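Local coordinates for protein TonB-dependent siderophore receptor (Pseudomonas aeruginosa 39016, PDB 5NEC) that probably takes up iron-loaded siderophores, and probably siderophore-drug conjugates, across the outer membrane with energy supplied through TonB, at residues V68-A73 and Q117-F122; H233-D238 and K278-T283; N306-Y311 and V336-T341; D371-G376 and P425-G430. All coordinates share one frame; numbering follows the deposited sequence.

Contact 1 (V68-A73 and Q117-F122)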
loop_
_atom_site.group_PDB
_atom_site.type_symbol
_atom_site.label_atom_id
_atom_site.label_comp_id
_atom_site.label_asym_id
_atom_site.label_seq_id
_atom_site.Cartn_x
_atom_site.Cartn_y
_atom_site.Cartn_z
ATOM N N VAL A 68 -5.580 8.413 -6.833
ATOM C CA VAL A 68 -6.910 7.970 -6.377
ATOM C C VAL A 68 -6.843 6.691 -5.540
ATOM O O VAL A 68 -7.881 6.150 -5.163
ATOM C CB VAL A 68 -7.914 7.814 -7.558
ATOM C CG1 VAL A 68 -8.101 9.149 -8.258
ATOM C CG2 VAL A 68 -7.473 6.755 -8.560
ATOM N N SER A 69 -5.637 6.202 -5.264
ATOM C CA SER A 69 -5.468 5.007 -4.438
ATOM C C SER A 69 -4.100 4.979 -3.792
ATOM O O SER A 69 -3.219 5.776 -4.141
ATOM C CB SER A 69 -5.664 3.734 -5.262
ATOM O OG SER A 69 -4.569 3.523 -6.130
ATOM N N LEU A 70 -3.944 4.049 -2.858
ATOM C CA LEU A 70 -2.680 3.823 -2.139
ATOM C C LEU A 70 -1.553 3.424 -3.073
ATOM O O LEU A 70 -0.472 3.948 -2.948
ATOM C CB LEU A 70 -2.864 2.755 -1.041
ATOM C CG LEU A 70 -1.650 2.360 -0.203
ATOM C CD1 LEU A 70 -1.066 3.551 0.541
ATOM C CD2 LEU A 70 -2.047 1.291 0.809
ATOM N N GLN A 71 -1.818 2.513 -4.011
ATOM C CA GLN A 71 -0.814 2.088 -5.013
ATOM C C GLN A 71 -0.381 3.210 -5.951
ATOM O O GLN A 71 0.806 3.388 -6.190
ATOM C CB GLN A 71 -1.338 0.966 -5.891
ATOM C CG GLN A 71 -1.689 -0.293 -5.158
ATOM C CD GLN A 71 -1.987 -1.437 -6.100
ATOM O OE1 GLN A 71 -1.525 -1.472 -7.260
ATOM N NE2 GLN A 71 -2.761 -2.403 -5.601
ATOM N N ASP A 72 -1.363 3.918 -6.502
ATOM C CA ASP A 72 -1.154 5.114 -7.330
ATOM C C ASP A 72 -0.189 6.092 -6.626
ATOM O O ASP A 72 0.791 6.556 -7.213
ATOM C CB ASP A 72 -2.523 5.783 -7.573
ATOM C CG ASP A 72 -2.600 6.608 -8.857
ATOM O OD1 ASP A 72 -1.614 6.693 -9.637
ATOM O OD2 ASP A 72 -3.707 7.170 -9.083
ATOM N N ALA A 73 -0.456 6.349 -5.347
ATOM C CA ALA A 73 0.336 7.281 -4.544
ATOM C C ALA A 73 1.749 6.769 -4.270
ATOM O O ALA A 73 2.696 7.563 -4.270
ATOM C CB ALA A 73 -0.374 7.582 -3.225
ATOM N N GLN A 117 -7.244 -6.403 0.406
ATOM C CA GLN A 117 -8.124 -5.268 0.502
ATOM C C GLN A 117 -7.458 -4.047 -0.177
ATOM O O GLN A 117 -6.290 -3.755 0.097
ATOM C CB GLN A 117 -8.447 -5.084 1.985
ATOM C CG GLN A 117 -8.369 -3.675 2.545
ATOM C CD GLN A 117 -8.578 -3.649 4.044
ATOM O OE1 GLN A 117 -8.641 -4.705 4.693
ATOM N NE2 GLN A 117 -8.713 -2.447 4.601
ATOM N N THR A 118 -8.189 -3.376 -1.078
ATOM C CA THR A 118 -7.659 -2.254 -1.897
ATOM C C THR A 118 -7.967 -0.903 -1.224
ATOM O O THR A 118 -9.139 -0.526 -1.050
ATOM C CB THR A 118 -8.254 -2.230 -3.337
ATOM O OG1 THR A 118 -8.134 -3.520 -3.950
ATOM C CG2 THR A 118 -7.562 -1.171 -4.211
ATOM N N ARG A 119 -6.918 -0.169 -0.878
ATOM C CA ARG A 119 -7.053 0.998 -0.039
ATOM C C ARG A 119 -7.114 2.294 -0.824
ATOM O O ARG A 119 -6.372 2.522 -1.773
ATOM C CB ARG A 119 -5.942 1.042 0.987
ATOM C CG ARG A 119 -6.118 -0.016 2.032
ATOM C CD ARG A 119 -4.977 0.012 3.016
ATOM N NE ARG A 119 -5.131 -1.079 3.963
ATOM C CZ ARG A 119 -4.814 -2.351 3.715
ATOM N NH1 ARG A 119 -4.283 -2.729 2.546
ATOM N NH2 ARG A 119 -4.990 -3.260 4.658
ATOM N N GLU A 120 -7.998 3.155 -0.360
ATOM C CA GLU A 120 -8.336 4.393 -1.020
ATOM C C GLU A 120 -7.534 5.460 -0.248
ATOM O O GLU A 120 -6.900 5.116 0.740
ATOM C CB GLU A 120 -9.873 4.477 -1.013
ATOM C CG GLU A 120 -10.525 5.809 -1.145
ATOM C CD GLU A 120 -10.284 6.532 -2.450
ATOM O OE1 GLU A 120 -10.817 6.145 -3.507
ATOM O OE2 GLU A 120 -9.599 7.570 -2.368
ATOM N N ILE A 121 -7.443 6.695 -0.747
ATOM C CA ILE A 121 -6.678 7.754 -0.058
ATOM C C ILE A 121 -7.501 8.960 0.427
ATOM O O ILE A 121 -6.931 9.815 1.092
ATOM C CB ILE A 121 -5.447 8.256 -0.891
ATOM C CG1 ILE A 121 -5.828 8.745 -2.301
ATOM C CG2 ILE A 121 -4.409 7.162 -1.013
ATOM C CD1 ILE A 121 -6.592 10.053 -2.347
ATOM N N PHE A 122 -8.808 9.032 0.118
ATOM C CA PHE A 122 -9.638 10.216 0.463
ATOM C C PHE A 122 -9.590 10.586 1.948
ATOM O O PHE A 122 -9.627 11.766 2.269
ATOM C CB PHE A 122 -11.114 10.093 -0.004
ATOM C CG PHE A 122 -12.026 9.339 0.960
ATOM C CD1 PHE A 122 -11.969 7.946 1.060
ATOM C CD2 PHE A 122 -12.951 10.011 1.742
ATOM C CE1 PHE A 122 -12.794 7.246 1.929
ATOM C CE2 PHE A 122 -13.780 9.314 2.624
ATOM C CZ PHE A 122 -13.712 7.928 2.712
#

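Contact 2 (H233-D238 and K278-T283)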
loop_
_atom_site.group_PDB
_atom_site.type_symbol
_atom_site.label_atom_id
_atom_site.label_comp_id
_atom_site.label_asym_id
_atom_site.label_seq_id
_atom_site.Cartn_x
_atom_site.Cartn_y
_atom_site.Cartn_z
ATOM N N HIS A 233 -15.915 3.917 6.565
ATOM C CA HIS A 233 -16.733 3.023 5.791
ATOM C C HIS A 233 -16.419 3.185 4.312
ATOM O O HIS A 233 -16.493 4.301 3.808
ATOM C CB HIS A 233 -18.204 3.313 6.024
ATOM C CG HIS A 233 -19.112 2.378 5.296
ATOM N ND1 HIS A 233 -19.415 1.126 5.777
ATOM C CD2 HIS A 233 -19.739 2.484 4.101
ATOM C CE1 HIS A 233 -20.197 0.498 4.919
ATOM N NE2 HIS A 233 -20.408 1.300 3.893
ATOM N N LEU A 234 -16.072 2.081 3.637
ATOM C CA LEU A 234 -15.898 2.058 2.186
ATOM C C LEU A 234 -16.539 0.806 1.596
ATOM O O LEU A 234 -16.343 -0.303 2.094
ATOM C CB LEU A 234 -14.410 2.095 1.812
ATOM C CG LEU A 234 -14.123 2.324 0.311
ATOM C CD1 LEU A 234 -14.258 3.795 -0.054
ATOM C CD2 LEU A 234 -12.740 1.832 -0.049
ATOM N N GLU A 235 -17.279 1.002 0.513
ATOM C CA GLU A 235 -17.979 -0.055 -0.197
ATOM C C GLU A 235 -17.574 0.028 -1.655
ATOM O O GLU A 235 -17.522 1.126 -2.205
ATOM C CB GLU A 235 -19.476 0.182 -0.077
ATOM C CG GLU A 235 -20.351 -1.034 -0.369
ATOM C CD GLU A 235 -21.595 -1.009 0.481
ATOM O OE1 GLU A 235 -21.421 -0.964 1.736
ATOM O OE2 GLU A 235 -22.717 -1.017 -0.075
ATOM N N SER A 236 -17.262 -1.099 -2.283
ATOM C CA SER A 236 -16.886 -1.077 -3.689
ATOM C C SER A 236 -17.459 -2.221 -4.481
ATOM O O SER A 236 -17.785 -3.251 -3.938
ATOM C CB SER A 236 -15.373 -0.982 -3.854
ATOM O OG SER A 236 -14.736 -2.127 -3.403
ATOM N N ASP A 237 -17.600 -2.000 -5.781
ATOM C CA ASP A 237 -18.281 -2.924 -6.682
ATOM C C ASP A 237 -17.673 -2.722 -8.067
ATOM O O ASP A 237 -18.034 -1.803 -8.783
ATOM C CB ASP A 237 -19.792 -2.657 -6.682
ATOM C CG ASP A 237 -20.562 -3.606 -7.593
ATOM O OD1 ASP A 237 -20.223 -4.795 -7.686
ATOM O OD2 ASP A 237 -21.529 -3.165 -8.235
ATOM N N ASP A 238 -16.722 -3.583 -8.407
ATOM C CA ASP A 238 -15.884 -3.421 -9.583
ATOM C C ASP A 238 -16.140 -4.555 -10.567
ATOM O O ASP A 238 -16.590 -5.636 -10.182
ATOM C CB ASP A 238 -14.390 -3.433 -9.183
ATOM C CG ASP A 238 -14.023 -2.370 -8.127
ATOM O OD1 ASP A 238 -14.748 -1.368 -7.957
ATOM O OD2 ASP A 238 -12.980 -2.564 -7.446
ATOM N N LYS A 278 -16.696 -7.322 -5.122
ATOM C CA LYS A 278 -17.486 -6.553 -4.164
ATOM C C LYS A 278 -16.783 -6.558 -2.833
ATOM O O LYS A 278 -16.349 -7.599 -2.384
ATOM C CB LYS A 278 -18.863 -7.181 -3.987
ATOM C CG LYS A 278 -19.743 -6.904 -5.163
ATOM C CD LYS A 278 -20.921 -7.873 -5.263
ATOM C CE LYS A 278 -21.806 -7.461 -6.430
ATOM N NZ LYS A 278 -22.688 -8.576 -6.879
ATOM N N SER A 279 -16.664 -5.393 -2.208
ATOM C CA SER A 279 -16.097 -5.336 -0.875
ATOM C C SER A 279 -16.747 -4.264 -0.021
ATOM O O SER A 279 -17.359 -3.331 -0.524
ATOM C CB SER A 279 -14.565 -5.204 -0.916
ATOM O OG SER A 279 -14.163 -3.884 -1.108
ATOM N N ARG A 280 -16.649 -4.476 1.288
ATOM C CA ARG A 280 -17.183 -3.587 2.293
ATOM C C ARG A 280 -16.172 -3.577 3.414
ATOM O O ARG A 280 -15.759 -4.645 3.848
ATOM C CB ARG A 280 -18.524 -4.103 2.793
ATOM C CG ARG A 280 -19.231 -3.129 3.724
ATOM C CD ARG A 280 -20.591 -3.658 4.199
ATOM N NE ARG A 280 -21.553 -3.744 3.085
ATOM C CZ ARG A 280 -22.886 -3.823 3.184
ATOM N NH1 ARG A 280 -23.506 -3.824 4.372
ATOM N NH2 ARG A 280 -23.611 -3.877 2.060
ATOM N N ILE A 281 -15.748 -2.391 3.859
ATOM C CA ILE A 281 -14.963 -2.278 5.085
ATOM C C ILE A 281 -15.619 -1.277 6.046
ATOM O O ILE A 281 -16.094 -0.231 5.627
ATOM C CB ILE A 281 -13.466 -1.963 4.859
ATOM C CG1 ILE A 281 -12.775 -1.812 6.220
ATOM C CG2 ILE A 281 -13.285 -0.724 4.024
ATOM C CD1 ILE A 281 -11.294 -2.109 6.211
ATOM N N ASP A 282 -15.680 -1.658 7.327
ATOM C CA ASP A 282 -16.142 -0.817 8.436
ATOM C C ASP A 282 -15.091 -0.843 9.538
ATOM O O ASP A 282 -14.662 -1.920 9.940
ATOM C CB ASP A 282 -17.440 -1.354 8.994
ATOM C CG ASP A 282 -18.612 -1.012 8.137
ATOM O OD1 ASP A 282 -18.991 0.173 8.157
ATOM O OD2 ASP A 282 -19.163 -1.900 7.425
ATOM N N THR A 283 -14.673 0.326 10.016
ATOM C CA THR A 283 -13.679 0.429 11.085
ATOM C C THR A 283 -14.070 1.560 12.058
ATOM O O THR A 283 -14.319 2.695 11.643
ATOM C CB THR A 283 -12.285 0.651 10.483
ATOM O OG1 THR A 283 -11.953 -0.498 9.720
ATOM C CG2 THR A 283 -11.210 0.799 11.534
#

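Contact 3 (N306-Y311 and V336-T341)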
loop_
_atom_site.group_PDB
_atom_site.type_symbol
_atom_site.label_atom_id
_atom_site.label_comp_id
_atom_site.label_asym_id
_atom_site.label_seq_id
_atom_site.Cartn_x
_atom_site.Cartn_y
_atom_site.Cartn_z
ATOM N N ASN A 306 -14.331 -4.683 10.554
ATOM C CA ASN A 306 -15.209 -5.667 9.947
ATOM C C ASN A 306 -15.099 -5.523 8.422
ATOM O O ASN A 306 -15.404 -4.453 7.891
ATOM C CB ASN A 306 -16.627 -5.370 10.434
ATOM C CG ASN A 306 -17.683 -6.189 9.736
ATOM O OD1 ASN A 306 -17.418 -7.296 9.269
ATOM N ND2 ASN A 306 -18.860 -5.615 9.586
ATOM N N SER A 307 -14.645 -6.567 7.718
ATOM C CA SER A 307 -14.500 -6.491 6.252
ATOM C C SER A 307 -15.043 -7.720 5.542
ATOM O O SER A 307 -14.832 -8.828 5.988
ATOM C CB SER A 307 -13.049 -6.236 5.837
ATOM O OG SER A 307 -12.288 -7.391 6.032
ATOM N N HIS A 308 -15.757 -7.494 4.445
ATOM C CA HIS A 308 -16.319 -8.543 3.626
ATOM C C HIS A 308 -15.747 -8.411 2.205
ATOM O O HIS A 308 -15.593 -7.300 1.678
ATOM C CB HIS A 308 -17.847 -8.439 3.608
ATOM C CG HIS A 308 -18.508 -9.524 2.815
ATOM N ND1 HIS A 308 -18.411 -10.864 3.147
ATOM C CD2 HIS A 308 -19.257 -9.472 1.687
ATOM C CE1 HIS A 308 -19.085 -11.584 2.270
ATOM N NE2 HIS A 308 -19.616 -10.764 1.380
ATOM N N GLN A 309 -15.416 -9.543 1.598
ATOM C CA GLN A 309 -15.002 -9.603 0.208
ATOM C C GLN A 309 -15.712 -10.735 -0.507
ATOM O O GLN A 309 -15.784 -11.854 -0.011
ATOM C CB GLN A 309 -13.508 -9.807 0.118
ATOM C CG GLN A 309 -12.757 -8.554 0.463
ATOM C CD GLN A 309 -11.272 -8.783 0.524
ATOM O OE1 GLN A 309 -10.825 -9.888 0.839
ATOM N NE2 GLN A 309 -10.482 -7.730 0.220
ATOM N N ASP A 310 -16.239 -10.420 -1.676
ATOM C CA ASP A 310 -16.961 -11.355 -2.507
ATOM C C ASP A 310 -16.473 -11.122 -3.965
ATOM O O ASP A 310 -16.934 -10.180 -4.659
ATOM C CB ASP A 310 -18.464 -11.125 -2.300
ATOM C CG ASP A 310 -19.331 -12.163 -2.977
ATOM O OD1 ASP A 310 -18.846 -13.219 -3.446
ATOM O OD2 ASP A 310 -20.539 -11.903 -3.061
ATOM N N TYR A 311 -15.500 -11.954 -4.371
ATOM C CA TYR A 311 -14.751 -11.807 -5.623
ATOM C C TYR A 311 -14.905 -13.053 -6.487
ATOM O O TYR A 311 -14.802 -14.161 -5.977
ATOM C CB TYR A 311 -13.244 -11.640 -5.355
ATOM C CG TYR A 311 -12.782 -10.407 -4.601
ATOM C CD1 TYR A 311 -13.662 -9.383 -4.235
ATOM C CD2 TYR A 311 -11.431 -10.241 -4.267
ATOM C CE1 TYR A 311 -13.220 -8.256 -3.557
ATOM C CE2 TYR A 311 -10.981 -9.102 -3.592
ATOM C CZ TYR A 311 -11.880 -8.121 -3.242
ATOM O OH TYR A 311 -11.483 -6.992 -2.576
ATOM N N VAL A 336 -14.545 -15.685 -1.210
ATOM C CA VAL A 336 -15.525 -15.097 -0.322
ATOM C C VAL A 336 -14.918 -15.095 1.068
ATOM O O VAL A 336 -14.501 -16.136 1.569
ATOM C CB VAL A 336 -16.851 -15.853 -0.327
ATOM C CG1 VAL A 336 -17.830 -15.176 0.617
ATOM C CG2 VAL A 336 -17.394 -15.916 -1.762
ATOM N N SER A 337 -14.878 -13.922 1.682
ATOM C CA SER A 337 -14.126 -13.740 2.893
ATOM C C SER A 337 -14.835 -12.781 3.856
ATOM O O SER A 337 -15.378 -11.781 3.419
ATOM C CB SER A 337 -12.764 -13.209 2.493
ATOM O OG SER A 337 -11.937 -12.965 3.605
ATOM N N THR A 338 -14.859 -13.105 5.151
ATOM C CA THR A 338 -15.294 -12.153 6.186
ATOM C C THR A 338 -14.267 -12.120 7.281
ATOM O O THR A 338 -13.811 -13.165 7.715
ATOM C CB THR A 338 -16.665 -12.496 6.811
ATOM O OG1 THR A 338 -17.656 -12.476 5.792
ATOM C CG2 THR A 338 -17.081 -11.459 7.876
ATOM N N THR A 339 -13.912 -10.927 7.735
ATOM C CA THR A 339 -12.931 -10.780 8.797
ATOM C C THR A 339 -13.414 -9.766 9.824
ATOM O O THR A 339 -13.964 -8.728 9.478
ATOM C CB THR A 339 -11.543 -10.365 8.245
ATOM O OG1 THR A 339 -11.096 -11.344 7.306
ATOM C CG2 THR A 339 -10.514 -10.307 9.329
ATOM N N THR A 340 -13.184 -10.092 11.087
ATOM C CA THR A 340 -13.541 -9.283 12.230
ATOM C C THR A 340 -12.237 -9.080 12.976
ATOM O O THR A 340 -11.466 -10.024 13.109
ATOM C CB THR A 340 -14.572 -10.063 13.062
ATOM O OG1 THR A 340 -15.802 -10.124 12.331
ATOM C CG2 THR A 340 -14.831 -9.438 14.417
ATOM N N THR A 341 -11.949 -7.854 13.408
ATOM C CA THR A 341 -10.726 -7.563 14.164
ATOM C C THR A 341 -11.075 -6.675 15.342
ATOM O O THR A 341 -11.827 -5.715 15.193
ATOM C CB THR A 341 -9.657 -6.867 13.288
ATOM O OG1 THR A 341 -9.411 -7.656 12.120
ATOM C CG2 THR A 341 -8.329 -6.705 14.038
#

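Contact 4 (D371-G376 and P425-G430)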
loop_
_atom_site.group_PDB
_atom_site.type_symbol
_atom_site.label_atom_id
_atom_site.label_comp_id
_atom_site.label_asym_id
_atom_site.label_seq_id
_atom_site.Cartn_x
_atom_site.Cartn_y
_atom_site.Cartn_z
ATOM N N ASP A 371 -10.988 -12.819 13.776
ATOM C CA ASP A 371 -11.874 -13.885 13.282
ATOM C C ASP A 371 -11.825 -13.824 11.774
ATOM O O ASP A 371 -12.108 -12.773 11.220
ATOM C CB ASP A 371 -13.340 -13.596 13.635
ATOM C CG ASP A 371 -13.819 -14.335 14.843
ATOM O OD1 ASP A 371 -13.091 -14.300 15.874
ATOM O OD2 ASP A 371 -14.945 -14.923 14.768
ATOM N N SER A 372 -11.518 -14.914 11.093
ATOM C CA SER A 372 -11.680 -14.915 9.643
ATOM C C SER A 372 -12.451 -16.139 9.184
ATOM O O SER A 372 -12.342 -17.211 9.767
ATOM C CB SER A 372 -10.344 -14.765 8.919
ATOM O OG SER A 372 -9.596 -15.935 8.999
ATOM N N LYS A 373 -13.253 -15.944 8.149
ATOM C CA LYS A 373 -14.018 -17.004 7.526
ATOM C C LYS A 373 -13.691 -16.972 6.050
ATOM O O LYS A 373 -14.029 -16.003 5.395
ATOM C CB LYS A 373 -15.507 -16.764 7.742
ATOM C CG LYS A 373 -15.868 -16.686 9.208
ATOM C CD LYS A 373 -17.386 -16.672 9.424
ATOM C CE LYS A 373 -17.782 -17.200 10.813
ATOM N NZ LYS A 373 -18.228 -16.115 11.742
ATOM N N ARG A 374 -13.028 -18.015 5.544
ATOM C CA ARG A 374 -12.715 -18.123 4.108
ATOM C C ARG A 374 -13.595 -19.183 3.433
ATOM O O ARG A 374 -13.561 -20.341 3.802
ATOM C CB ARG A 374 -11.218 -18.405 3.874
ATOM C CG ARG A 374 -10.818 -18.259 2.384
ATOM C CD ARG A 374 -9.351 -18.502 2.020
ATOM N NE ARG A 374 -8.827 -19.801 2.482
ATOM C CZ ARG A 374 -8.956 -20.983 1.864
ATOM N NH1 ARG A 374 -9.618 -21.105 0.712
ATOM N NH2 ARG A 374 -8.416 -22.073 2.423
ATOM N N ASP A 375 -14.394 -18.776 2.455
ATOM C CA ASP A 375 -15.219 -19.698 1.662
ATOM C C ASP A 375 -14.938 -19.431 0.168
ATOM O O ASP A 375 -13.938 -18.835 -0.159
ATOM C CB ASP A 375 -16.704 -19.518 2.032
ATOM C CG ASP A 375 -17.574 -20.756 1.665
ATOM O OD1 ASP A 375 -17.203 -21.889 2.028
ATOM O OD2 ASP A 375 -18.634 -20.595 1.005
ATOM N N GLY A 376 -15.788 -19.901 -0.731
ATOM C CA GLY A 376 -15.644 -19.651 -2.150
ATOM C C GLY A 376 -16.855 -20.127 -2.928
ATOM O O GLY A 376 -17.903 -20.365 -2.346
ATOM N N PRO A 425 -16.547 -23.371 4.912
ATOM C CA PRO A 425 -15.449 -22.443 5.092
ATOM C C PRO A 425 -14.288 -22.924 5.961
ATOM O O PRO A 425 -14.449 -23.846 6.735
ATOM C CB PRO A 425 -16.127 -21.260 5.789
ATOM C CG PRO A 425 -17.185 -21.890 6.594
ATOM C CD PRO A 425 -17.662 -23.077 5.830
ATOM N N LEU A 426 -13.142 -22.259 5.832
ATOM C CA LEU A 426 -12.073 -22.366 6.819
ATOM C C LEU A 426 -12.266 -21.187 7.763
ATOM O O LEU A 426 -12.215 -20.031 7.321
ATOM C CB LEU A 426 -10.689 -22.311 6.162
ATOM C CG LEU A 426 -9.454 -22.195 7.064
ATOM C CD1 LEU A 426 -9.310 -23.418 7.958
ATOM C CD2 LEU A 426 -8.219 -22.035 6.176
ATOM N N ASN A 427 -12.515 -21.482 9.040
ATOM C CA ASN A 427 -12.776 -20.475 10.057
ATOM C C ASN A 427 -11.622 -20.428 11.032
ATOM O O ASN A 427 -11.308 -21.430 11.650
ATOM C CB ASN A 427 -14.034 -20.815 10.845
ATOM C CG ASN A 427 -15.296 -20.710 10.018
ATOM O OD1 ASN A 427 -15.350 -20.040 8.981
ATOM N ND2 ASN A 427 -16.330 -21.393 10.473
ATOM N N THR A 428 -11.019 -19.264 11.198
ATOM C CA THR A 428 -9.844 -19.109 12.025
ATOM C C THR A 428 -10.060 -18.036 13.097
ATOM O O THR A 428 -10.550 -16.951 12.793
ATOM C CB THR A 428 -8.639 -18.706 11.156
ATOM O OG1 THR A 428 -8.560 -19.571 10.006
ATOM C CG2 THR A 428 -7.334 -18.772 11.968
ATOM N N VAL A 429 -9.692 -18.348 14.339
ATOM C CA VAL A 429 -9.736 -17.392 15.442
ATOM C C VAL A 429 -8.310 -17.199 15.967
ATOM O O VAL A 429 -7.704 -18.154 16.453
ATOM C CB VAL A 429 -10.671 -17.879 16.569
ATOM C CG1 VAL A 429 -10.621 -16.935 17.769
ATOM C CG2 VAL A 429 -12.101 -18.010 16.039
ATOM N N GLY A 430 -7.792 -15.969 15.863
ATOM C CA GLY A 430 -6.421 -15.609 16.316
ATOM C C GLY A 430 -6.403 -14.626 17.482
ATOM O O GLY A 430 -7.208 -13.717 17.521
HETATM O O HOH W 1 -9.743 -18.572 7.799
#

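Contact 1 (V68-A73 and Q117-F122)
Leu70 meets Arg119 first through the backbone, its N donating to Arg119 O over 3.1 Å in a nearly straight bond (167° at the hydrogen). The leucine side chain then runs beside that of the arginine, both pointing the same way. Leu70 CB lies 3.6 Å from Arg119 O; CG stands anti to the backbone N (chi1 179°), and beyond it the CD2 branch rests 3.9 Å from Arg119 CD, on the aliphatic part of that chain. Leu149 of strand 146-151 touches both residues. Ser69 is the N-cap of helix 70-74 in the plug domain: its OG accepts from Asp72 N at 3.3 Å, while Asp72 OD2 accepts from Val68 N, one residue before the cap. Ile121 packs against this helix start, CG2 3.5 Å from Ser69 C and CG1 3.9 Å from Ser69 N. Glu120 is bent at chi2 (64°), and its OE2 takes two backbone donors, Ile121 N at 2.8 Å and Phe122 N, the latter through the anti lone pair. The same carboxylate forms salt bridges with Arg210 and Arg173 of the barrel wall, which would offset the approach of Val68 O to Glu120 OE1, two acceptors 3.4 Å apart.

Contact 2 (H233-D238 and K278-T283)
His233 and Asp282 lie side by side across two antiparallel strands, and ND1 donates to Asp282 OD1 at 2.6 Å. The oxygen sits in the ring plane, whereas the nitrogen approaches from above the carboxylate, the two planes being 40° apart. His233 CG is anti to the backbone N (chi1 -177°), and the ring shares its face of the sheet with Glu235 and Arg280. Glu235 OE1 accepts a bent bond from His233 NE2 at 3.3 Å (136° at the hydrogen) and forms a salt bridge with Arg280 NE at 3.1 Å. The latter is electrostatic only, because OE1 lies over one face of a guanidinium nearly parallel to the carboxylate. The two carboxylates could favour a protonated imidazole, although Arg280 would partly offset Glu235. In the next shell, His231 NE2 also donates to Asp282 OD1, and Trp211 meets the His233 ring. On the other face, the hydroxyls of Ser236 and Ser279 share a hydrogen bond (OG to OG 2.9 Å), and Leu234 CB packs 3.8 Å from Ile281 CG2. That face looks onto the plug, Leu234 touching Glu120 and Ile281 touching Gln117. In the barrel wall, strand 206-219 continues the pair beyond 233-238 and strand 296-316 beyond 278-283.

Contact 3 (N306-Y311 and V336-T341)
Val336 touches Asp310 and His308 at one end of this antiparallel pairing. Its CG2 lies 3.5 Å from Asp310 OD1, the two side chains pointing the same way, and its CG1 is 4.1 Å from His308 CE1. The same aspartate oxygen is hydrogen-bonded to Tyr377, whose side chain also touches Val336. Ser337 follows on the other face in a hydrogen-bonded pair with Gln309: Ser337 N donates to Gln309 O at 2.8 Å, and Gln309 N returns the bond to Ser337 O. Thr338 carries the main polar side-chain contact. Its OG1, anti to its own carbonyl carbon (chi1 -61°), lies at the edge of the His308 ring and shares a hydrogen bond with ND1 over 3.2 Å, the donor being either residue. Thr339 pairs with Ser307 through two backbone bonds of 2.9 Å, from Ser307 N to Thr339 O and from Thr339 N to Ser307 O, while its CB packs 3.8 Å from Ser307 OG. Ser307 and Thr339 both touch Thr114 of the plug, so their face is turned to the barrel interior. The two strands form a beta hairpin of the barrel, with strand 276-291 alongside 306-311 and strand 357-379 alongside 336-341.

Contact 4 (D371-G376 and P425-G430)
Lys373 and Asn427 cross obliquely, the amide oxygen of the asparagine lying against the aliphatic stem of the lysine: Asn427 OD1 is 3.4 Å from Lys373 CG, with CB almost as near. Asp371 and Val429 share that face but point the same way side by side, Asp371 OD1 lying 3.8 Å from Val429 CG2; this carboxylate forms a salt bridge with Arg369. On the opposite face Arg374 passes Leu426 at an angle. The arginine is bent at chi3 (54°), which turns NE off the line of the chain; NH2 lies 3.8 Å from Leu426 CD2. Beside them Ser372 OG stands 3.6 Å from Thr428 CB, and the two hydroxyls are joined through a water, 2.9 Å from Ser372 OG and 2.7 Å from Thr428 OG1, which also donates to Leu426 O. Four backbone bonds hold the register; that from Arg374 N to Leu426 O is practically straight (178°). At the strand end Asp375 OD1 lies 3.3 Å from Pro425 N, which has no hydrogen to give; Ala424 N, Tyr423 N and Arg421 tie this carboxylate to the residues just before strand 426-444. In the barrel wall, strand 327-354 flanks 371-376 and strand 447-464 flanks 425-430.

Overall arrangement
Contact 1 comes first along the chain and lies inside the plug domain, its centre about 7 Å from the centre of the chain; contacts 2, 3 and 4 follow in series in the beta-barrel that encloses it. These three step round the wall through consecutive antiparallel strands, neighbouring centres being about 9 Å apart and those of contacts 2 and 4 about 19 Å. Backbone bonds join each to the next, between Lys278 N and Asp310 O and between Asp375 N and Val336 O. Contact 1 touches contact 2, where Glu120 meets Leu234, and contact 3 through Gln117 and Gln309, but its nearest atoms remain about 11 Å from contact 4. The arrangement is that of a TonB-dependent receptor, a plug seated within a barrel.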